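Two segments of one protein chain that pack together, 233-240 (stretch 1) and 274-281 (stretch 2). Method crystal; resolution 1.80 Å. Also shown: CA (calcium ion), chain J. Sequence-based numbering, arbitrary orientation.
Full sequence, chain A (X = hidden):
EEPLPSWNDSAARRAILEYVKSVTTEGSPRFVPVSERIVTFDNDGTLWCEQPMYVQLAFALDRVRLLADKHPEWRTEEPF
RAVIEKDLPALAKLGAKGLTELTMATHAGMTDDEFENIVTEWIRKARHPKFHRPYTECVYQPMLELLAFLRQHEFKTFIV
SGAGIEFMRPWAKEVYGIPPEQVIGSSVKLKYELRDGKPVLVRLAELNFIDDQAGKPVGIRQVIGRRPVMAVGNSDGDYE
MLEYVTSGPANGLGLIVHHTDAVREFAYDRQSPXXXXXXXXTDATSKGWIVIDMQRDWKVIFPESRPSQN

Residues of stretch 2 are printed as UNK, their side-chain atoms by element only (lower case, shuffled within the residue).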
# COMPACT_ATOMS: atom_id res chain seq x y z
N GLY A 233 -17.22 -7.68 -6.17
CA GLY A 233 -16.49 -8.50 -7.13
C GLY A 233 -17.45 -9.04 -8.17
O GLY A 233 -18.61 -8.60 -8.23
N ASN A 234 -16.98 -9.97 -8.99
CA ASN A 234 -17.84 -10.60 -10.00
C ASN A 234 -17.51 -12.06 -10.31
O ASN A 234 -18.27 -12.71 -11.03
CB ASN A 234 -17.78 -9.82 -11.31
CG ASN A 234 -16.46 -10.00 -12.02
OD1 ASN A 234 -15.42 -9.59 -11.52
ND2 ASN A 234 -16.49 -10.64 -13.19
N SER A 235 -16.40 -12.58 -9.81
CA SER A 235 -15.97 -13.92 -10.20
C SER A 235 -15.54 -14.74 -9.00
O SER A 235 -15.44 -14.24 -7.88
CB SER A 235 -14.83 -13.81 -11.21
OG SER A 235 -13.61 -13.51 -10.55
N ASP A 236 -15.29 -16.02 -9.24
CA ASP A 236 -14.84 -16.91 -8.17
C ASP A 236 -13.48 -16.51 -7.60
O ASP A 236 -13.19 -16.83 -6.46
CB ASP A 236 -14.84 -18.36 -8.65
CG ASP A 236 -16.24 -18.94 -8.77
OD1 ASP A 236 -17.24 -18.22 -8.49
OD2 ASP A 236 -16.34 -20.12 -9.16
N GLY A 237 -12.67 -15.80 -8.38
CA GLY A 237 -11.43 -15.21 -7.88
C GLY A 237 -11.62 -14.16 -6.78
O GLY A 237 -10.66 -13.81 -6.10
N ASP A 238 -12.85 -13.67 -6.61
CA ASP A 238 -13.21 -12.71 -5.56
C ASP A 238 -13.78 -13.35 -4.29
O ASP A 238 -14.11 -12.64 -3.34
CB ASP A 238 -14.24 -11.71 -6.12
CG ASP A 238 -13.67 -10.86 -7.22
OD1 ASP A 238 -12.59 -10.28 -7.00
OD2 ASP A 238 -14.30 -10.77 -8.30
N TYR A 239 -13.89 -14.68 -4.27
CA TYR A 239 -14.55 -15.39 -3.17
C TYR A 239 -13.94 -15.06 -1.82
O TYR A 239 -14.65 -14.70 -0.89
CB TYR A 239 -14.52 -16.92 -3.40
CG TYR A 239 -15.45 -17.72 -2.51
CD1 TYR A 239 -15.19 -17.89 -1.16
CD2 TYR A 239 -16.59 -18.34 -3.03
CE1 TYR A 239 -16.03 -18.63 -0.34
CE2 TYR A 239 -17.43 -19.09 -2.22
CZ TYR A 239 -17.15 -19.23 -0.88
OH TYR A 239 -17.97 -19.96 -0.05
N GLU A 240 -12.62 -15.20 -1.70
CA GLU A 240 -11.94 -14.94 -0.43
C GLU A 240 -12.03 -13.47 -0.00
O GLU A 240 -12.20 -13.19 1.18
CB GLU A 240 -10.49 -15.42 -0.46
CG GLU A 240 -10.35 -16.95 -0.51
CD GLU A 240 -10.23 -17.53 -1.91
OE1 GLU A 240 -10.63 -16.86 -2.90
OE2 GLU A 240 -9.74 -18.68 -2.01
N UNK A 274 -13.06 -16.31 -18.93
CA UNK A 274 -12.70 -15.03 -18.31
C UNK A 274 -13.79 -14.61 -17.33
O UNK A 274 -14.96 -14.53 -17.71
c UNK A 274 -12.49 -13.97 -19.39
c UNK A 274 -9.36 -15.00 -22.15
c UNK A 274 -11.70 -14.79 -21.64
c UNK A 274 -10.06 -14.20 -20.00
c UNK A 274 -10.68 -15.12 -22.53
c UNK A 274 -9.05 -14.53 -20.88
c UNK A 274 -11.40 -14.32 -20.37
N UNK A 275 -13.42 -14.34 -16.09
CA UNK A 275 -14.38 -13.93 -15.07
C UNK A 275 -15.39 -15.00 -14.70
O UNK A 275 -16.57 -14.71 -14.46
N UNK A 276 -14.94 -16.26 -14.66
CA UNK A 276 -15.81 -17.37 -14.30
C UNK A 276 -16.45 -17.14 -12.94
O UNK A 276 -15.76 -16.86 -11.96
c UNK A 276 -15.96 -19.92 -14.22
c UNK A 276 -14.40 -21.87 -16.37
n UNK A 276 -14.18 -21.37 -15.15
n UNK A 276 -13.39 -21.95 -17.23
c UNK A 276 -15.05 -18.70 -14.30
n UNK A 276 -15.60 -22.29 -16.74
c UNK A 276 -15.19 -21.22 -14.10
N UNK A 277 -17.77 -17.27 -12.90
CA UNK A 277 -18.57 -17.08 -11.70
C UNK A 277 -19.42 -18.32 -11.53
O UNK A 277 -20.27 -18.61 -12.36
c UNK A 277 -20.45 -15.58 -10.71
c UNK A 277 -21.34 -14.38 -11.02
c UNK A 277 -19.45 -15.84 -11.85
c UNK A 277 -19.73 -15.41 -9.38
N UNK A 278 -19.18 -19.06 -10.45
CA UNK A 278 -19.81 -20.36 -10.24
C UNK A 278 -19.96 -20.63 -8.75
O UNK A 278 -21.06 -20.56 -8.22
o UNK A 278 -20.73 -23.02 -10.40
c UNK A 278 -19.54 -22.84 -10.75
o UNK A 278 -18.76 -23.78 -10.98
c UNK A 278 -18.99 -21.44 -10.94
N UNK A 279 -18.84 -20.90 -8.08
CA UNK A 279 -18.87 -21.21 -6.65
C UNK A 279 -19.41 -20.03 -5.82
O UNK A 279 -20.19 -20.23 -4.88
n UNK A 279 -17.03 -26.95 -9.08
n UNK A 279 -18.83 -26.42 -7.75
c UNK A 279 -17.64 -26.10 -8.26
c UNK A 279 -16.79 -22.71 -6.96
c UNK A 279 -17.66 -23.95 -7.07
n UNK A 279 -17.06 -24.95 -7.95
c UNK A 279 -17.47 -21.60 -6.16
N UNK A 280 -19.00 -18.82 -6.18
CA UNK A 280 -19.44 -17.63 -5.46
C UNK A 280 -20.93 -17.37 -5.65
O UNK A 280 -21.61 -16.91 -4.73
c UNK A 280 -18.64 -16.41 -5.89
N UNK A 281 -21.44 -17.67 -6.85
CA UNK A 281 -22.86 -17.49 -7.16
C UNK A 281 -23.72 -18.49 -6.40
O UNK A 281 -24.74 -18.13 -5.79
c UNK A 281 -24.94 -15.96 -8.84
c UNK A 281 -24.45 -17.34 -9.26
c UNK A 281 -24.40 -17.46 -10.77
c UNK A 281 -23.07 -17.62 -8.68
CA CA J . -13.09 -10.10 -11.95
O HOH W 1 -18.62 -12.87 -13.72
O HOH W 2 -11.99 -11.70 -9.91
O HOH W 3 -12.85 -17.15 -11.53
O HOH W 4 -12.52 -11.43 -13.45

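At position 274 the side chain has seven carbons, one leading into a six-membered ring without a heteroatom. It stays out of reach of stretch 1. A phenyl ring on a single methylene identifies Phe274.

Position 275 has no side-chain atoms at all, and its backbone adopts a positive phi of 66°, which by itself favours the residue lacking a CB. An ideal CB here would lie 3.4 Å from Asn234 ND2, so the coordinates leave little room on this side. The residue is Gly275. Gly275 O accepts a bond of 2.9 Å from the O atom of water 1, which also donates to Asn234 O at 2.7 Å and accepts from Asn234 ND2 at 3.1 Å, thereby tying the two backbones together.

Position 276 carries three carbons, a nitrogen, and a carbon bearing two further nitrogens: a guanidinium group, hence Arg276. The long side chain leads away from stretch 1, and it is the backbone that makes the contact. Arg276 O accepts a nearly straight hydrogen bond from Asp236 N (2.9 Å, 172°) and lies 3.3 Å from Ser235 CB.

Four carbons, forked at the second, are found at position 277. The first of them, CB, packs 3.4 Å from Asn234 O. A fork at the second carbon rather than the first distinguishes Leu277 from isoleucine. Leu277 CD1 lies 4.1 Å from Ser235 CA. Leu277 CA is 4.4 Å from Ser235 CA, the nearest pair of CA atoms across the stretches.

Position 278 has two carbons, the second carrying two oxygens. The first carbon, CB, lies 3.5 Å from Asp236 OD2; two oxygens on the second make a short carboxylate, and so Asp278. It occupies the N-cap position, yet its side chain makes no capping bond and its end leads away from stretch 1. Asp278 N instead donates to Asp236 OD1 at 2.9 Å.

A second guanidinium, again at the end of three carbons and a nitrogen, marks position 279 as Arg279. CB points toward stretch 1 and Arg279 CG passes 3.4 Å from Asp236 OD2, but the charged end leads away. Arg279 N donates to Asp236 OD2 at 2.8 Å.

Position 280 has a single side-chain carbon, so it is Ala280. Ala280 CB lies 3.5 Å from Asp236 OD1 and 4.0 Å from Tyr239 CD2, while Ala280 N donates to Asp236 OD1 at 3.0 Å.

Position 281 repeats the four-carbon fork and is Leu281; its side chain makes no contact with stretch 1.

The contact centres on Asp236. Its carboxylate receives three backbone amides around the start of the helix at 279, where NH groups lack partners from a preceding turn, while its own N binds Arg276 O. The recognition is therefore largely of backbone, with Leu277 and Ala280 supplying close packing and Tyr239 lying against the first helical residues.

Stretch 2 274-281: FGRLDRAL
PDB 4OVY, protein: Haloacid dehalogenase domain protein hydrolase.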